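Local structure of UPF0098 protein CT_736 (Chlamydia trachomatis, 3N08) at residues 9-14 with 110-115; 19-24 with 78-83; 51-56 with 61-66; 119-124 with 133-138. The protein is of unknown function but, as a homologue of phosphatidylethanolamine-binding proteins and of the eukaryotic Raf kinase inhibitor protein, may bind an anionic or phosphate-bearing ligand. All blocks are in the same frame, centred on the assembly; numbering follows the deposited sequence. Where two conformers were deposited one is given.

Interaction 1 (9-14 with 110-115); sequences QAFSYG and YYFYAY
F11 and F112 meet in the interior, where a loop lies over the strand 110-115. In F11 the bond from CA to CB points toward the strand, the side chain continues through CG and along the ring to CZ, and it is this far carbon that makes the contact: CZ of F11 stands 3.9 Å from CE1 of F112 and 4.0 Å from CZ of F112. A chi1 of 58° places the F11 ring so that CZ reaches F112. The two ring planes are inclined at 49° with centroids 5.8 Å apart, an oblique pairing. Phenylalanine suits both places, being large, flat and without a polar end to satisfy. In the PEBP-like beta fold, strand 108-117 runs between strands 43-50 and 140-150 of the larger sheet, and F112 packs also on V48 and on L6 of strand 5-7. Beside the phenylalanine pair, Y13 reaches Y111. Its CG lies anti to the backbone N (chi1 -166°), carrying the ring toward the strand until OH of Y13 is 3.6 Å from CE1 of Y111. A water in the plane of both tyrosine rings joins the hydroxyls: it donates to OH of Y13 at 2.9 Å and lies 2.8 Å from OH of Y111. The Y13 hydroxyl is also hydrogen-bonded to E145 of strand 140-150, while its side chain packs against E40 of the second subunit.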
loop_
_atom_site.group_PDB
_atom_site.type_symbol
_atom_site.label_atom_id
_atom_site.label_comp_id
_atom_site.label_asym_id
_atom_site.label_seq_id
_atom_site.Cartn_x
_atom_site.Cartn_y
_atom_site.Cartn_z
ATOM N N GLN B 9 -11.816 2.683 4.715
ATOM C CA GLN B 9 -12.359 4.005 4.998
ATOM C C GLN B 9 -12.577 4.214 6.493
ATOM O O GLN B 9 -12.676 5.355 6.949
ATOM C CB GLN B 9 -13.678 4.227 4.253
ATOM C CG GLN B 9 -13.552 4.139 2.736
ATOM C CD GLN B 9 -14.853 3.738 2.037
ATOM O OE1 GLN B 9 -15.743 3.121 2.636
ATOM N NE2 GLN B 9 -14.961 4.084 0.759
ATOM N N ALA B 10 -12.601 3.127 7.256
ATOM C CA ALA B 10 -12.939 3.175 8.665
ATOM C C ALA B 10 -11.737 3.443 9.566
ATOM O O ALA B 10 -11.922 3.874 10.724
ATOM C CB ALA B 10 -13.637 1.877 9.093
ATOM N N PHE B 11 -10.517 3.172 9.105
ATOM C CA PHE B 11 -9.336 3.375 9.940
ATOM C C PHE B 11 -8.090 3.311 9.089
ATOM O O PHE B 11 -8.024 2.553 8.116
ATOM C CB PHE B 11 -9.208 2.353 11.077
ATOM C CG PHE B 11 -9.150 0.926 10.629
ATOM C CD1 PHE B 11 -10.305 0.219 10.334
ATOM C CD2 PHE B 11 -7.930 0.274 10.518
ATOM C CE1 PHE B 11 -10.222 -1.116 9.910
ATOM C CE2 PHE B 11 -7.862 -1.040 10.099
ATOM C CZ PHE B 11 -8.996 -1.733 9.793
ATOM N N SER B 12 -7.098 4.095 9.497
ATOM C CA SER B 12 -5.788 4.090 8.872
ATOM C C SER B 12 -4.842 3.134 9.605
ATOM O O SER B 12 -5.133 2.681 10.713
ATOM C CB SER B 12 -5.206 5.503 8.872
ATOM O OG SER B 12 -6.005 6.360 8.079
ATOM N N TYR B 13 -3.704 2.856 8.982
ATOM C CA TYR B 13 -2.772 1.876 9.518
ATOM C C TYR B 13 -2.369 2.198 10.967
ATOM O O TYR B 13 -1.872 3.273 11.265
ATOM C CB TYR B 13 -1.526 1.758 8.627
ATOM C CG TYR B 13 -0.709 0.541 8.954
ATOM C CD1 TYR B 13 0.105 0.530 10.063
ATOM C CD2 TYR B 13 -0.777 -0.616 8.176
ATOM C CE1 TYR B 13 0.834 -0.581 10.391
ATOM C CE2 TYR B 13 -0.055 -1.720 8.486
ATOM C CZ TYR B 13 0.730 -1.709 9.603
ATOM O OH TYR B 13 1.464 -2.834 9.918
ATOM N N GLY B 14 -2.580 1.221 11.836
ATOM C CA GLY B 14 -2.168 1.322 13.225
ATOM C C GLY B 14 -3.132 2.111 14.088
ATOM O O GLY B 14 -2.818 2.337 15.259
ATOM N N TYR B 110 -4.829 -6.096 14.914
ATOM C CA TYR B 110 -5.499 -6.966 13.959
ATOM C C TYR B 110 -4.905 -6.667 12.587
ATOM O O TYR B 110 -5.026 -5.547 12.060
ATOM C CB TYR B 110 -7.031 -6.732 13.999
ATOM C CG TYR B 110 -7.578 -7.054 15.352
ATOM C CD1 TYR B 110 -7.964 -8.338 15.687
ATOM C CD2 TYR B 110 -7.593 -6.088 16.343
ATOM C CE1 TYR B 110 -8.401 -8.649 16.973
ATOM C CE2 TYR B 110 -7.999 -6.390 17.629
ATOM C CZ TYR B 110 -8.414 -7.665 17.928
ATOM O OH TYR B 110 -8.792 -7.931 19.231
ATOM N N TYR B 111 -4.259 -7.682 12.027
ATOM C CA TYR B 111 -3.578 -7.569 10.740
ATOM C C TYR B 111 -4.455 -8.163 9.657
ATOM O O TYR B 111 -5.005 -9.275 9.803
ATOM C CB TYR B 111 -2.244 -8.287 10.784
ATOM C CG TYR B 111 -1.196 -7.528 11.563
ATOM C CD1 TYR B 111 -0.346 -6.632 10.933
ATOM C CD2 TYR B 111 -1.055 -7.702 12.939
ATOM C CE1 TYR B 111 0.611 -5.941 11.633
ATOM C CE2 TYR B 111 -0.105 -7.012 13.637
ATOM C CZ TYR B 111 0.726 -6.126 12.981
ATOM O OH TYR B 111 1.673 -5.437 13.731
ATOM N N PHE B 112 -4.605 -7.402 8.579
ATOM C CA PHE B 112 -5.391 -7.763 7.419
ATOM C C PHE B 112 -4.424 -7.926 6.254
ATOM O O PHE B 112 -3.723 -6.990 5.881
ATOM C CB PHE B 112 -6.352 -6.638 7.067
ATOM C CG PHE B 112 -7.385 -6.331 8.109
ATOM C CD1 PHE B 112 -7.041 -5.726 9.320
ATOM C CD2 PHE B 112 -8.698 -6.622 7.878
ATOM C CE1 PHE B 112 -8.022 -5.444 10.260
ATOM C CE2 PHE B 112 -9.668 -6.336 8.815
ATOM C CZ PHE B 112 -9.320 -5.743 10.007
ATOM N N TYR B 113 -4.322 -9.132 5.729
ATOM C CA TYR B 113 -3.369 -9.439 4.676
ATOM C C TYR B 113 -4.134 -9.745 3.405
ATOM O O TYR B 113 -5.021 -10.588 3.413
ATOM C CB TYR B 113 -2.536 -10.666 5.056
ATOM C CG TYR B 113 -1.687 -10.467 6.283
ATOM C CD1 TYR B 113 -0.622 -9.592 6.265
ATOM C CD2 TYR B 113 -1.956 -11.130 7.460
ATOM C CE1 TYR B 113 0.182 -9.402 7.401
ATOM C CE2 TYR B 113 -1.154 -10.960 8.581
ATOM C CZ TYR B 113 -0.107 -10.088 8.536
ATOM O OH TYR B 113 0.671 -9.922 9.680
ATOM N N ALA B 114 -3.751 -9.094 2.315
ATOM C CA ALA B 114 -4.300 -9.406 1.016
ATOM C C ALA B 114 -3.227 -10.052 0.149
ATOM O O ALA B 114 -2.042 -9.672 0.189
ATOM C CB ALA B 114 -4.824 -8.154 0.337
ATOM N N TYR B 115 -3.645 -11.010 -0.656
ATOM C CA TYR B 115 -2.771 -11.703 -1.586
ATOM C C TYR B 115 -3.450 -11.721 -2.947
ATOM O O TYR B 115 -4.586 -12.139 -3.046
ATOM C CB TYR B 115 -2.516 -13.157 -1.129
ATOM C CG TYR B 115 -2.066 -13.303 0.310
ATOM C CD1 TYR B 115 -2.993 -13.321 1.333
ATOM C CD2 TYR B 115 -0.733 -13.444 0.647
ATOM C CE1 TYR B 115 -2.608 -13.466 2.654
ATOM C CE2 TYR B 115 -0.347 -13.593 1.988
ATOM C CZ TYR B 115 -1.297 -13.601 2.971
ATOM O OH TYR B 115 -0.945 -13.753 4.303
HETATM O O HOH W 1 2.836 -3.205 12.447
#

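Interaction 2 (19-24 with 78-83); sequences KKYSCQ and LAEGAQ
The ring of Y21 has the aliphatic start of K20 over one face, with CB of K20 4.2 Å above its centre, and the carboxylate oxygen OE1 of E80 at its edge, in the ring plane. E80 occupies the second position of a type II beta turn running from A79 to A82, and this turn faces the short 3-10 segment 19-21. G81, with its positive phi, suits the third position of such a turn. The phenol donates a hydrogen bond to the carboxylate: OH of Y21 is 2.8 Å from OE1 of E80, meeting that oxygen nearly along its C-O bond. Ring and carboxylate planes stand 69° apart. Beyond CG the E80 chain is extended, a reach that lets a glutamate in the turn arrive at the phenol. The end of K20, modelled in two conformers and so doubtful in detail, lies against both carboxylate oxygens. Its bend at the last torsion (chi4 80°) turns NZ aside, leaving a long salt bridge of 3.8 Å from NZ of K20 to OE2 of E80. Y21 also packs against A10 and P31, and C23 ties the same loop to C102 by a disulfide. Next to the phenol oxygen, CE1 of Y21 lies 3.5 Å from OE1 of E80.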
loop_
_atom_site.group_PDB
_atom_site.type_symbol
_atom_site.label_atom_id
_atom_site.label_comp_id
_atom_site.label_asym_id
_atom_site.label_seq_id
_atom_site.Cartn_x
_atom_site.Cartn_y
_atom_site.Cartn_z
ATOM N N LYS B 19 -15.733 0.934 16.998
ATOM C CA LYS B 19 -16.458 0.037 17.879
ATOM C C LYS B 19 -17.471 -0.842 17.139
ATOM O O LYS B 19 -17.690 -1.995 17.503
ATOM C CB LYS B 19 -17.146 0.879 18.941
ATOM C CG LYS B 19 -17.983 0.069 19.911
ATOM C CD LYS B 19 -18.475 0.930 21.066
ATOM C CE LYS B 19 -17.365 1.144 22.082
ATOM N NZ LYS B 19 -17.881 1.944 23.234
ATOM N N LYS B 20 -18.095 -0.279 16.107
ATOM C CA LYS B 20 -19.120 -0.961 15.324
ATOM C C LYS B 20 -18.657 -2.347 14.810
ATOM O O LYS B 20 -19.464 -3.253 14.610
ATOM C CB LYS B 20 -19.434 -0.044 14.131
ATOM C CG LYS B 20 -20.484 -0.501 13.152
ATOM C CD LYS B 20 -20.538 0.512 12.005
ATOM C CE LYS B 20 -21.742 0.326 11.099
ATOM N NZ LYS B 20 -22.975 0.911 11.678
ATOM N N TYR B 21 -17.363 -2.497 14.557
ATOM C CA TYR B 21 -16.830 -3.729 13.950
ATOM C C TYR B 21 -16.310 -4.701 15.003
ATOM O O TYR B 21 -15.830 -5.790 14.662
ATOM C CB TYR B 21 -15.727 -3.380 12.943
ATOM C CG TYR B 21 -16.201 -2.307 11.996
ATOM C CD1 TYR B 21 -17.284 -2.509 11.154
ATOM C CD2 TYR B 21 -15.601 -1.059 11.993
ATOM C CE1 TYR B 21 -17.745 -1.490 10.316
ATOM C CE2 TYR B 21 -16.052 -0.047 11.187
ATOM C CZ TYR B 21 -17.114 -0.270 10.331
ATOM O OH TYR B 21 -17.559 0.737 9.496
ATOM N N SER B 22 -16.451 -4.336 16.282
ATOM C CA SER B 22 -16.023 -5.161 17.389
ATOM C C SER B 22 -17.215 -5.827 18.080
ATOM O O SER B 22 -18.353 -5.533 17.776
ATOM C CB SER B 22 -15.282 -4.303 18.431
ATOM O OG SER B 22 -16.195 -3.559 19.230
ATOM N N CYS B 23 -16.937 -6.660 19.071
ATOM C CA CYS B 23 -17.989 -7.262 19.843
ATOM C C CYS B 23 -18.737 -6.233 20.674
ATOM O O CYS B 23 -19.809 -6.557 21.170
ATOM C CB CYS B 23 -17.393 -8.307 20.772
ATOM S SG CYS B 23 -16.394 -7.597 22.089
ATOM N N GLN B 24 -18.185 -5.038 20.874
ATOM C CA GLN B 24 -18.884 -3.984 21.624
ATOM C C GLN B 24 -19.911 -3.225 20.803
ATOM O O GLN B 24 -20.691 -2.448 21.365
ATOM C CB GLN B 24 -17.908 -2.981 22.211
ATOM C CG GLN B 24 -16.982 -3.571 23.224
ATOM C CD GLN B 24 -16.186 -2.511 23.982
ATOM O OE1 GLN B 24 -15.366 -1.790 23.400
ATOM N NE2 GLN B 24 -16.422 -2.412 25.282
ATOM N N LEU B 78 -15.172 -4.092 -0.362
ATOM C CA LEU B 78 -16.122 -4.844 0.433
ATOM C C LEU B 78 -16.740 -3.857 1.415
ATOM O O LEU B 78 -16.044 -3.305 2.269
ATOM C CB LEU B 78 -15.438 -5.968 1.201
ATOM C CG LEU B 78 -14.747 -7.041 0.352
ATOM C CD1 LEU B 78 -14.023 -8.028 1.249
ATOM C CD2 LEU B 78 -15.761 -7.768 -0.544
ATOM N N ALA B 79 -18.040 -3.631 1.289
ATOM C CA ALA B 79 -18.715 -2.724 2.191
ATOM C C ALA B 79 -18.868 -3.386 3.558
ATOM O O ALA B 79 -18.717 -4.607 3.696
ATOM C CB ALA B 79 -20.075 -2.343 1.636
ATOM N N GLU B 80 -19.142 -2.590 4.573
ATOM C CA GLU B 80 -19.252 -3.128 5.922
ATOM C C GLU B 80 -20.377 -4.158 5.946
ATOM O O GLU B 80 -21.439 -3.950 5.367
ATOM C CB GLU B 80 -19.501 -2.013 6.946
ATOM C CG GLU B 80 -20.812 -1.274 6.770
ATOM C CD GLU B 80 -21.037 -0.192 7.819
ATOM O OE1 GLU B 80 -20.057 0.283 8.428
ATOM O OE2 GLU B 80 -22.216 0.178 8.024
ATOM N N GLY B 81 -20.106 -5.305 6.562
ATOM C CA GLY B 81 -21.105 -6.356 6.686
ATOM C C GLY B 81 -21.639 -6.878 5.359
ATOM O O GLY B 81 -22.673 -7.529 5.313
ATOM N N ALA B 82 -20.917 -6.651 4.283
ATOM C CA ALA B 82 -21.485 -6.956 2.979
ATOM C C ALA B 82 -21.481 -8.446 2.671
ATOM O O ALA B 82 -20.758 -9.251 3.251
ATOM C CB ALA B 82 -20.756 -6.185 1.882
ATOM N N GLN B 83 -22.327 -8.804 1.716
ATOM C CA GLN B 83 -22.295 -10.152 1.189
ATOM C C GLN B 83 -20.968 -10.373 0.509
ATOM O O GLN B 83 -20.425 -9.497 -0.166
ATOM C CB GLN B 83 -23.409 -10.434 0.187
ATOM C CG GLN B 83 -23.356 -11.898 -0.275
ATOM C CD GLN B 83 -24.522 -12.311 -1.142
ATOM O OE1 GLN B 83 -25.504 -11.577 -1.291
ATOM N NE2 GLN B 83 -24.426 -13.509 -1.714
#

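Interaction 3 (51-56 with 61-66); sequences PDVPPS and GLWIHW
V53 and W63 set their side chains at about a right angle, the valine pressing on the start of the tryptophan. CB and CG2 of V53 approach CB of W63, and CG2 of V53 comes 3.9 Å from CE3 of W63, oblique to the indole. The rest of the indole leads away from the loop and packs against T92. The two valine branches divide the work. CG2 lies anti to the backbone N and takes the tryptophan, whereas CG1, between the backbone N and the carbonyl carbon (chi1 63°), lies over the main chain, 3.4 Å from C of G61 and 3.5 Å from N of L62. A compact beta-branched residue can thus touch both side chain and backbone. G61 fits this place because its phi is positive, which favours glycine.

P51 meets the residues just before the strand. The L62 side chain sets out away from the loop, but its end turns back: CD1 of L62 reaches CA of P51 at 3.6 Å and CB of P51 at 3.8 Å. CA of P51 also makes a C-H...O contact of 3.2 Å with O of G61. The carbonyl oxygens O of P51 and O of G61 are themselves only 3.0 Å apart, two acceptors with no bond between them. D52 points away from this contact and is held by a salt bridge to R109. The contact closes the proline-rich loop between antiparallel strands 43-50 and 63-71, and the second strand goes on to a classic beta bulge where H65 and W66 both face V48.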
loop_
_atom_site.group_PDB
_atom_site.type_symbol
_atom_site.label_atom_id
_atom_site.label_comp_id
_atom_site.label_asym_id
_atom_site.label_seq_id
_atom_site.Cartn_x
_atom_site.Cartn_y
_atom_site.Cartn_z
ATOM N N PRO B 51 -2.242 -11.463 16.377
ATOM C CA PRO B 51 -1.069 -12.073 16.995
ATOM C C PRO B 51 -0.965 -11.707 18.478
ATOM O O PRO B 51 -0.000 -12.107 19.148
ATOM C CB PRO B 51 0.082 -11.454 16.197
ATOM C CG PRO B 51 -0.446 -10.068 15.856
ATOM C CD PRO B 51 -1.895 -10.283 15.560
ATOM N N ASP B 52 -1.939 -10.972 19.011
ATOM C CA ASP B 52 -1.918 -10.484 20.390
ATOM C C ASP B 52 -2.947 -11.231 21.245
ATOM O O ASP B 52 -3.264 -10.849 22.372
ATOM C CB ASP B 52 -2.180 -8.973 20.437
ATOM C CG ASP B 52 -1.059 -8.173 19.810
ATOM O OD1 ASP B 52 0.061 -8.685 19.711
ATOM O OD2 ASP B 52 -1.281 -7.014 19.419
ATOM N N VAL B 53 -3.497 -12.312 20.714
ATOM C CA VAL B 53 -4.399 -13.147 21.482
ATOM C C VAL B 53 -3.663 -13.646 22.743
ATOM O O VAL B 53 -2.480 -13.962 22.704
ATOM C CB VAL B 53 -4.924 -14.305 20.598
ATOM C CG1 VAL B 53 -3.775 -15.211 20.152
ATOM C CG2 VAL B 53 -5.993 -15.104 21.348
ATOM N N PRO B 54 -4.369 -13.703 23.896
ATOM C CA PRO B 54 -3.655 -14.172 25.094
ATOM C C PRO B 54 -3.107 -15.598 24.907
ATOM O O PRO B 54 -3.848 -16.495 24.539
ATOM C CB PRO B 54 -4.712 -14.121 26.193
ATOM C CG PRO B 54 -5.767 -13.216 25.697
ATOM C CD PRO B 54 -5.730 -13.237 24.199
ATOM N N PRO B 55 -1.814 -15.821 25.162
ATOM C CA PRO B 55 -1.274 -17.149 24.881
ATOM C C PRO B 55 -1.841 -18.226 25.781
ATOM O O PRO B 55 -1.737 -19.391 25.437
ATOM C CB PRO B 55 0.239 -16.977 25.077
ATOM C CG PRO B 55 0.438 -15.637 25.653
ATOM C CD PRO B 55 -0.766 -14.820 25.426
ATOM N N SER B 56 -2.454 -17.857 26.895
ATOM C CA SER B 56 -3.052 -18.880 27.750
ATOM C C SER B 56 -4.320 -19.463 27.114
ATOM O O SER B 56 -4.813 -20.503 27.563
ATOM C CB SER B 56 -3.351 -18.309 29.129
ATOM O OG SER B 56 -4.338 -17.307 29.031
ATOM N N GLY B 61 -0.195 -18.299 19.783
ATOM C CA GLY B 61 -0.254 -16.845 19.825
ATOM C C GLY B 61 -0.874 -16.167 18.620
ATOM O O GLY B 61 -0.613 -14.969 18.393
ATOM N N LEU B 62 -1.714 -16.882 17.870
ATOM C CA LEU B 62 -2.306 -16.309 16.662
ATOM C C LEU B 62 -3.727 -16.785 16.469
ATOM O O LEU B 62 -3.966 -17.967 16.295
ATOM C CB LEU B 62 -1.462 -16.679 15.441
ATOM C CG LEU B 62 -1.738 -15.904 14.140
ATOM C CD1 LEU B 62 -1.502 -14.401 14.331
ATOM C CD2 LEU B 62 -0.848 -16.410 13.003
ATOM N N TRP B 63 -4.661 -15.844 16.490
ATOM C CA TRP B 63 -6.074 -16.152 16.274
ATOM C C TRP B 63 -6.559 -15.591 14.931
ATOM O O TRP B 63 -6.431 -14.381 14.681
ATOM C CB TRP B 63 -6.903 -15.566 17.411
ATOM C CG TRP B 63 -8.258 -16.186 17.534
ATOM C CD1 TRP B 63 -9.389 -15.862 16.850
ATOM C CD2 TRP B 63 -8.606 -17.235 18.430
ATOM N NE1 TRP B 63 -10.431 -16.685 17.249
ATOM C CE2 TRP B 63 -9.969 -17.519 18.236
ATOM C CE3 TRP B 63 -7.889 -17.960 19.388
ATOM C CZ2 TRP B 63 -10.630 -18.511 18.954
ATOM C CZ3 TRP B 63 -8.541 -18.942 20.094
ATOM C CH2 TRP B 63 -9.905 -19.206 19.879
ATOM N N ILE B 64 -7.073 -16.465 14.079
ATOM C CA ILE B 64 -7.570 -16.058 12.763
ATOM C C ILE B 64 -9.015 -15.614 12.897
ATOM O O ILE B 64 -9.878 -16.373 13.387
ATOM C CB ILE B 64 -7.482 -17.228 11.759
ATOM C CG1 ILE B 64 -6.054 -17.750 11.612
ATOM C CG2 ILE B 64 -8.064 -16.793 10.424
ATOM C CD1 ILE B 64 -4.984 -16.724 11.496
ATOM N N HIS B 65 -9.258 -14.375 12.514
ATOM C CA HIS B 65 -10.573 -13.777 12.595
ATOM C C HIS B 65 -11.397 -13.864 11.308
ATOM O O HIS B 65 -12.601 -13.760 11.369
ATOM C CB HIS B 65 -10.466 -12.311 13.070
ATOM C CG HIS B 65 -10.217 -12.193 14.537
ATOM N ND1 HIS B 65 -11.210 -11.865 15.433
ATOM C CD2 HIS B 65 -9.131 -12.497 15.285
ATOM C CE1 HIS B 65 -10.734 -11.907 16.665
ATOM N NE2 HIS B 65 -9.474 -12.289 16.602
ATOM N N TRP B 66 -10.750 -14.016 10.160
ATOM C CA TRP B 66 -11.474 -14.052 8.892
ATOM C C TRP B 66 -10.576 -14.623 7.814
ATOM O O TRP B 66 -9.423 -14.209 7.688
ATOM C CB TRP B 66 -11.913 -12.638 8.493
ATOM C CG TRP B 66 -13.107 -12.542 7.574
ATOM C CD1 TRP B 66 -13.964 -13.533 7.220
ATOM C CD2 TRP B 66 -13.579 -11.345 6.941
ATOM N NE1 TRP B 66 -14.949 -13.019 6.378
ATOM C CE2 TRP B 66 -14.730 -11.683 6.203
ATOM C CE3 TRP B 66 -13.131 -10.023 6.927
ATOM C CZ2 TRP B 66 -15.445 -10.736 5.440
ATOM C CZ3 TRP B 66 -13.847 -9.082 6.183
ATOM C CH2 TRP B 66 -14.986 -9.446 5.452
#

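Interaction 4 (119-124 with 133-138); sequences VVLSDE and LEAMDG
L121 packs its two methyl groups against the last turn of helix 129-136, and the contact is close at A135 and slack beyond it. CD2 of L121 lies 3.4 Å from O of A135, and the same methyl is 4.0 Å from CB of A135, while CD1 of L121 approaches that CB at 4.2 Å. With CG anti to its carbonyl carbon (chi1 -60°), the leucine fork is carried across to the helix. A forked side chain can straddle the single methyl of an alanine, which is small enough to let the loop come near. This is a loop-on-helix contact within the helix-containing connection between antiparallel strands 108-117 and 140-150, neighbours in the larger sheet of the PEBP-like fold. Toward M136 the fit is looser, with CD1 of L121 4.5 Å from CG of M136. The methionine points its CB away from the loop and is buried against Y115 and L117, whereas L121 also touches Y69. On the solvent side S122, D123 and E124 are exposed, as suits their polar side chains; OG of S122 donates to OE2 of E124 at 2.5 Å, an unusually short bond and so doubtful in detail.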
loop_
_atom_site.group_PDB
_atom_site.type_symbol
_atom_site.label_atom_id
_atom_site.label_comp_id
_atom_site.label_asym_id
_atom_site.label_seq_id
_atom_site.Cartn_x
_atom_site.Cartn_y
_atom_site.Cartn_z
ATOM N N VAL B 119 -3.983 -17.565 -10.155
ATOM C CA VAL B 119 -4.864 -18.683 -10.390
ATOM C C VAL B 119 -6.119 -18.477 -9.546
ATOM O O VAL B 119 -6.130 -17.667 -8.598
ATOM C CB VAL B 119 -4.245 -20.047 -9.988
ATOM C CG1 VAL B 119 -2.948 -20.331 -10.768
ATOM C CG2 VAL B 119 -4.018 -20.143 -8.486
ATOM N N VAL B 120 -7.159 -19.202 -9.914
ATOM C CA VAL B 120 -8.338 -19.405 -9.086
ATOM C C VAL B 120 -8.139 -20.736 -8.358
ATOM O O VAL B 120 -7.849 -21.769 -8.991
ATOM C CB VAL B 120 -9.613 -19.436 -9.958
ATOM C CG1 VAL B 120 -10.821 -19.776 -9.125
ATOM C CG2 VAL B 120 -9.805 -18.097 -10.683
ATOM N N LEU B 121 -8.298 -20.736 -7.034
ATOM C CA LEU B 121 -8.102 -21.951 -6.247
ATOM C C LEU B 121 -9.310 -22.865 -6.357
ATOM O O LEU B 121 -10.399 -22.441 -6.742
ATOM C CB LEU B 121 -7.834 -21.614 -4.784
ATOM C CG LEU B 121 -6.607 -20.754 -4.504
ATOM C CD1 LEU B 121 -6.568 -20.370 -3.034
ATOM C CD2 LEU B 121 -5.322 -21.461 -4.923
ATOM N N SER B 122 -9.122 -24.142 -6.052
ATOM C CA SER B 122 -10.237 -25.068 -6.017
ATOM C C SER B 122 -11.312 -24.573 -5.051
ATOM O O SER B 122 -11.022 -23.984 -4.025
ATOM C CB SER B 122 -9.740 -26.463 -5.618
ATOM O OG SER B 122 -10.795 -27.396 -5.661
ATOM N N ASP B 123 -12.562 -24.828 -5.412
ATOM C CA ASP B 123 -13.716 -24.340 -4.690
ATOM C C ASP B 123 -14.041 -25.318 -3.567
ATOM O O ASP B 123 -14.673 -26.352 -3.792
ATOM C CB ASP B 123 -14.885 -24.238 -5.679
ATOM C CG ASP B 123 -16.034 -23.419 -5.160
ATOM O OD1 ASP B 123 -15.886 -22.781 -4.093
ATOM O OD2 ASP B 123 -17.087 -23.415 -5.853
ATOM N N GLU B 124 -13.592 -24.999 -2.358
ATOM C CA GLU B 124 -13.723 -25.897 -1.211
ATOM C C GLU B 124 -14.258 -25.176 0.013
ATOM O O GLU B 124 -13.856 -24.057 0.340
ATOM C CB GLU B 124 -12.367 -26.503 -0.831
ATOM C CG GLU B 124 -11.555 -27.030 -1.989
ATOM C CD GLU B 124 -12.084 -28.335 -2.524
ATOM O OE1 GLU B 124 -12.770 -29.056 -1.770
ATOM O OE2 GLU B 124 -11.816 -28.639 -3.702
ATOM N N LEU B 133 -2.817 -21.512 2.774
ATOM C CA LEU B 133 -1.445 -21.156 2.482
ATOM C C LEU B 133 -0.815 -22.186 1.551
ATOM O O LEU B 133 -0.047 -21.830 0.650
ATOM C CB LEU B 133 -0.633 -21.010 3.776
ATOM C CG LEU B 133 -0.958 -19.814 4.675
ATOM C CD1 LEU B 133 -0.010 -19.767 5.864
ATOM C CD2 LEU B 133 -0.915 -18.514 3.909
ATOM N N GLU B 134 -1.148 -23.454 1.751
ATOM C CA GLU B 134 -0.615 -24.500 0.887
ATOM C C GLU B 134 -1.154 -24.331 -0.536
ATOM O O GLU B 134 -0.419 -24.464 -1.502
ATOM C CB GLU B 134 -0.942 -25.886 1.460
ATOM C CG GLU B 134 -0.495 -27.049 0.580
ATOM N N ALA B 135 -2.435 -24.020 -0.659
ATOM C CA ALA B 135 -3.052 -23.896 -1.966
ATOM C C ALA B 135 -2.487 -22.685 -2.724
ATOM O O ALA B 135 -2.353 -22.724 -3.945
ATOM C CB ALA B 135 -4.569 -23.801 -1.826
ATOM N N MET B 136 -2.161 -21.622 -1.984
ATOM C CA MET B 136 -1.636 -20.382 -2.563
ATOM C C MET B 136 -0.220 -20.570 -3.102
ATOM O O MET B 136 0.167 -19.899 -4.055
ATOM C CB MET B 136 -1.593 -19.241 -1.519
ATOM C CG MET B 136 -2.936 -18.618 -1.146
ATOM S SD MET B 136 -2.903 -16.957 -0.363
ATOM C CE MET B 136 -2.023 -17.251 1.142
ATOM N N ASP B 137 0.549 -21.459 -2.469
ATOM C CA ASP B 137 1.978 -21.589 -2.736
ATOM C C ASP B 137 2.309 -21.735 -4.214
ATOM O O ASP B 137 1.791 -22.617 -4.894
ATOM C CB ASP B 137 2.583 -22.759 -1.959
ATOM C CG ASP B 137 4.084 -22.833 -2.122
ATOM O OD1 ASP B 137 4.769 -21.883 -1.688
ATOM O OD2 ASP B 137 4.570 -23.823 -2.701
ATOM N N GLY B 138 3.176 -20.853 -4.690
ATOM C CA GLY B 138 3.564 -20.812 -6.078
ATOM C C GLY B 138 2.728 -19.868 -6.930
ATOM O O GLY B 138 3.023 -19.697 -8.116
#

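Interaction 1 lies nearest the centre of the chain, and each of the other three touches it. Its loop meets interaction 2 where CB of A10 packs 3.7 Å from CE2 of Y21, and its strand meets interaction 3 twice: CD2 of Y111 is 3.8 Å from CD of P51, and the Y110 ring stands edge-to-face with H65. Strand 108-117 also reaches interaction 4, through Y115 and the sulfur of M136. Interactions 2 and 4 are the farthest apart, about 27 Å between centres and on opposite sides of the chain's centre. Interactions 2 and 3 come within about 5 Å at their nearest atoms without touching.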